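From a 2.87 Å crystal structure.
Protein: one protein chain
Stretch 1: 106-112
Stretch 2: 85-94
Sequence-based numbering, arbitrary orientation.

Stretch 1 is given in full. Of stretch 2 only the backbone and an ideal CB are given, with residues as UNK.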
# COMPACT_ATOMS: atom_id res chain seq x y z
N PRO A 106 -12.35 19.27 43.45
CA PRO A 106 -13.22 18.65 42.45
C PRO A 106 -12.79 17.24 42.05
O PRO A 106 -11.63 17.02 41.70
CB PRO A 106 -13.12 19.60 41.24
CG PRO A 106 -11.82 20.30 41.42
CD PRO A 106 -11.64 20.44 42.90
N MET A 107 -13.73 16.30 42.11
CA MET A 107 -13.49 14.91 41.71
C MET A 107 -13.99 14.68 40.28
O MET A 107 -15.20 14.58 40.05
CB MET A 107 -14.20 13.96 42.67
CG MET A 107 -13.86 14.18 44.13
SD MET A 107 -14.69 12.99 45.19
CE MET A 107 -13.70 11.52 44.87
N LEU A 108 -13.06 14.60 39.33
CA LEU A 108 -13.42 14.42 37.92
C LEU A 108 -13.85 12.99 37.64
O LEU A 108 -13.27 12.04 38.18
CB LEU A 108 -12.24 14.78 37.01
CG LEU A 108 -11.64 16.18 37.13
CD1 LEU A 108 -10.59 16.39 36.04
CD2 LEU A 108 -12.70 17.27 37.06
N ALA A 109 -14.87 12.84 36.80
CA ALA A 109 -15.33 11.53 36.35
C ALA A 109 -14.78 11.29 34.95
O ALA A 109 -14.72 12.22 34.13
CB ALA A 109 -16.84 11.48 36.34
N ASP A 110 -14.38 10.05 34.68
CA ASP A 110 -13.84 9.70 33.37
C ASP A 110 -14.30 8.31 32.93
O ASP A 110 -13.48 7.41 32.75
CB ASP A 110 -12.31 9.77 33.41
CG ASP A 110 -11.68 9.62 32.04
OD1 ASP A 110 -12.32 10.00 31.04
OD2 ASP A 110 -10.53 9.12 31.97
N PRO A 111 -15.63 8.12 32.75
CA PRO A 111 -16.10 6.81 32.32
C PRO A 111 -15.71 6.43 30.89
O PRO A 111 -15.51 5.25 30.61
CB PRO A 111 -17.63 6.92 32.44
CG PRO A 111 -17.89 8.15 33.26
CD PRO A 111 -16.74 9.06 32.95
N ASN A 112 -15.61 7.42 30.00
CA ASN A 112 -15.20 7.16 28.62
C ASN A 112 -13.70 6.90 28.48
O ASN A 112 -13.27 6.28 27.51
CB ASN A 112 -15.65 8.28 27.66
CG ASN A 112 -15.04 9.64 28.00
OD1 ASN A 112 -13.95 9.73 28.57
ND2 ASN A 112 -15.75 10.70 27.64
N UNK A 85 -14.67 6.04 37.28
CA UNK A 85 -16.03 6.03 37.81
C UNK A 85 -16.80 7.27 37.36
O UNK A 85 -16.20 8.30 37.03
CB UNK A 85 -16.01 5.95 39.34
N UNK A 86 -18.12 7.17 37.34
CA UNK A 86 -18.98 8.29 36.96
C UNK A 86 -19.10 9.28 38.11
O UNK A 86 -18.80 8.96 39.26
CB UNK A 86 -20.36 7.79 36.54
N UNK A 87 -19.55 10.48 37.77
CA UNK A 87 -19.83 11.52 38.76
C UNK A 87 -20.93 11.08 39.74
O UNK A 87 -20.92 11.48 40.90
CB UNK A 87 -20.24 12.82 38.06
N UNK A 88 -21.87 10.25 39.27
CA UNK A 88 -22.89 9.66 40.14
C UNK A 88 -22.26 8.87 41.29
O UNK A 88 -22.67 8.98 42.44
CB UNK A 88 -23.81 8.75 39.33
N UNK A 89 -21.25 8.07 40.95
CA UNK A 89 -20.58 7.19 41.91
C UNK A 89 -19.78 7.98 42.95
O UNK A 89 -19.74 7.61 44.12
CB UNK A 89 -19.65 6.22 41.17
N UNK A 90 -19.14 9.06 42.50
CA UNK A 90 -18.37 9.92 43.41
C UNK A 90 -19.26 10.51 44.51
O UNK A 90 -18.85 10.56 45.67
CB UNK A 90 -17.69 11.05 42.63
N UNK A 91 -20.46 10.94 44.14
CA UNK A 91 -21.42 11.50 45.10
C UNK A 91 -21.77 10.49 46.19
O UNK A 91 -21.77 10.82 47.37
CB UNK A 91 -22.69 11.95 44.38
N UNK A 92 -22.07 9.26 45.78
CA UNK A 92 -22.39 8.19 46.73
C UNK A 92 -21.20 7.83 47.62
O UNK A 92 -21.37 7.51 48.80
CB UNK A 92 -22.86 6.95 45.98
N UNK A 93 -19.99 7.89 47.05
CA UNK A 93 -18.77 7.60 47.80
C UNK A 93 -18.50 8.67 48.86
O UNK A 93 -17.98 8.36 49.93
CB UNK A 93 -17.58 7.49 46.85
N UNK A 94 -18.85 9.92 48.55
CA UNK A 94 -18.74 11.02 49.52
C UNK A 94 -19.75 10.85 50.66
O UNK A 94 -19.42 11.11 51.82
CB UNK A 94 -18.96 12.37 48.83

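Position 85 precedes the helix, with phi/psi of -81/157. Its CA-to-CB bond points away and its ideal CB has nothing of stretch 1 within 5.5 Å, so the contact asks little of the side chain; many residues would suit. The carbonyl O of 85 accepts a weak hydrogen bond from D110 N (3.4 Å, 141°) and lies 3.3 Å from A109 CB. The residue is D85, its OD2 hydrogen-bonded elsewhere in the structure.

Position 86, at -78/163 and directly before the first helical turn, has the extended backbone typical of an N-cap, which favours Ser, Thr, Asp or Asn. Its CB points away overall, yet the ideal CB is 4.1 Å from P111 CG, and its CA is 4.9 Å from A109 CA. It is S86: with chi1 at 73° (p), OG accepts a weak capping bond from the backbone N of 89 (3.4 Å, 152°).

At 87 the CB points sideways, 4.0 Å from A109 CB, while the backbone N is 3.2 Å from that same methyl. Position 87 itself could hold many residues whose outer atoms turn elsewhere. H87 does this: chi1 of 59° (p) leads its ring away.

Positions 88 and 89 have no stretch 1 atom within 5.5 Å of their ideal CB atoms, so stretch 1 does not discriminate there; they are Y88 and V89.

At position 90 the CB points toward the strand, the CA is 7.2 Å from M107 CA, and the ideal CB is 4.4 Å from M107 SD. The carbonyl O of L108 is an available acceptor 6.3 Å from the ideal CB of 90, so a donor of some reach is attractive: His or Gln are candidates, while an apolar side chain could still pack against M107. It is H90, with chi1 -65° (m) and chi2 -35°. NE2 donates to L108 O (3.2 Å, 137°), M107 CB lies over one ring face, and A109 CA sits at the edge, 3.9 Å from NE2. M107 SD is 5.2 Å from the ring centroid, an oblique sulfur-aromatic approach.

Positions 91 and 92 lie beyond the contact and set no requirement; they are K91, pointing away, and A92.

Position 93 points toward stretch 1. Its ideal CB is 5.9 Å from M107 CE, so an apolar side chain reaching a couple of ångströms further would meet it: Leu, Met, Phe or Trp would suit. W93, with chi1 -163° (t), brings CE3 to 4.0 Å from M107 CE.

At 94 the CB points toward stretch 1 without contact; the residue is A94.

Stretch 2 (85-94) DSHYVHKAWA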
# COMPACT_ATOMS: atom_id res chain seq x y z
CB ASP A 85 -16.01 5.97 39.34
CG ASP A 85 -15.44 4.66 39.85
OD1 ASP A 85 -16.11 3.62 39.67
OD2 ASP A 85 -14.32 4.66 40.42
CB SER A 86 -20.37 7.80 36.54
OG SER A 86 -21.12 7.38 37.66
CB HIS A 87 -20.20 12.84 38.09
CG HIS A 87 -21.40 12.76 37.19
ND1 HIS A 87 -21.32 12.40 35.86
CD2 HIS A 87 -22.71 13.01 37.43
CE1 HIS A 87 -22.52 12.43 35.33
NE2 HIS A 87 -23.39 12.79 36.26
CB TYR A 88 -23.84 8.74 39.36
CG TYR A 88 -24.70 9.42 38.32
CD1 TYR A 88 -25.67 10.35 38.68
CD2 TYR A 88 -24.57 9.11 36.96
CE1 TYR A 88 -26.47 10.97 37.73
CE2 TYR A 88 -25.36 9.72 36.00
CZ TYR A 88 -26.31 10.65 36.39
OH TYR A 88 -27.10 11.25 35.43
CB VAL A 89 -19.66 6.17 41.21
CG1 VAL A 89 -18.88 5.34 42.22
CG2 VAL A 89 -20.47 5.25 40.31
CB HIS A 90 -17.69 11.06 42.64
CG HIS A 90 -16.64 10.61 41.68
ND1 HIS A 90 -15.82 9.52 41.91
CD2 HIS A 90 -16.25 11.12 40.48
CE1 HIS A 90 -14.99 9.37 40.90
NE2 HIS A 90 -15.23 10.33 40.02
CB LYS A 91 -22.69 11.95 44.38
CG LYS A 91 -23.72 12.61 45.30
CD LYS A 91 -24.93 13.07 44.51
CE LYS A 91 -26.16 13.22 45.39
NZ LYS A 91 -27.41 13.28 44.57
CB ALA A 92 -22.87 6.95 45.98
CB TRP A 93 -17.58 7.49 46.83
CG TRP A 93 -16.37 6.81 47.39
CD1 TRP A 93 -16.33 5.86 48.38
CD2 TRP A 93 -15.01 6.99 46.96
NE1 TRP A 93 -15.03 5.47 48.61
CE2 TRP A 93 -14.20 6.14 47.75
CE3 TRP A 93 -14.40 7.80 46.00
CZ2 TRP A 93 -12.82 6.07 47.60
CZ3 TRP A 93 -13.02 7.73 45.85
CH2 TRP A 93 -12.24 6.87 46.64
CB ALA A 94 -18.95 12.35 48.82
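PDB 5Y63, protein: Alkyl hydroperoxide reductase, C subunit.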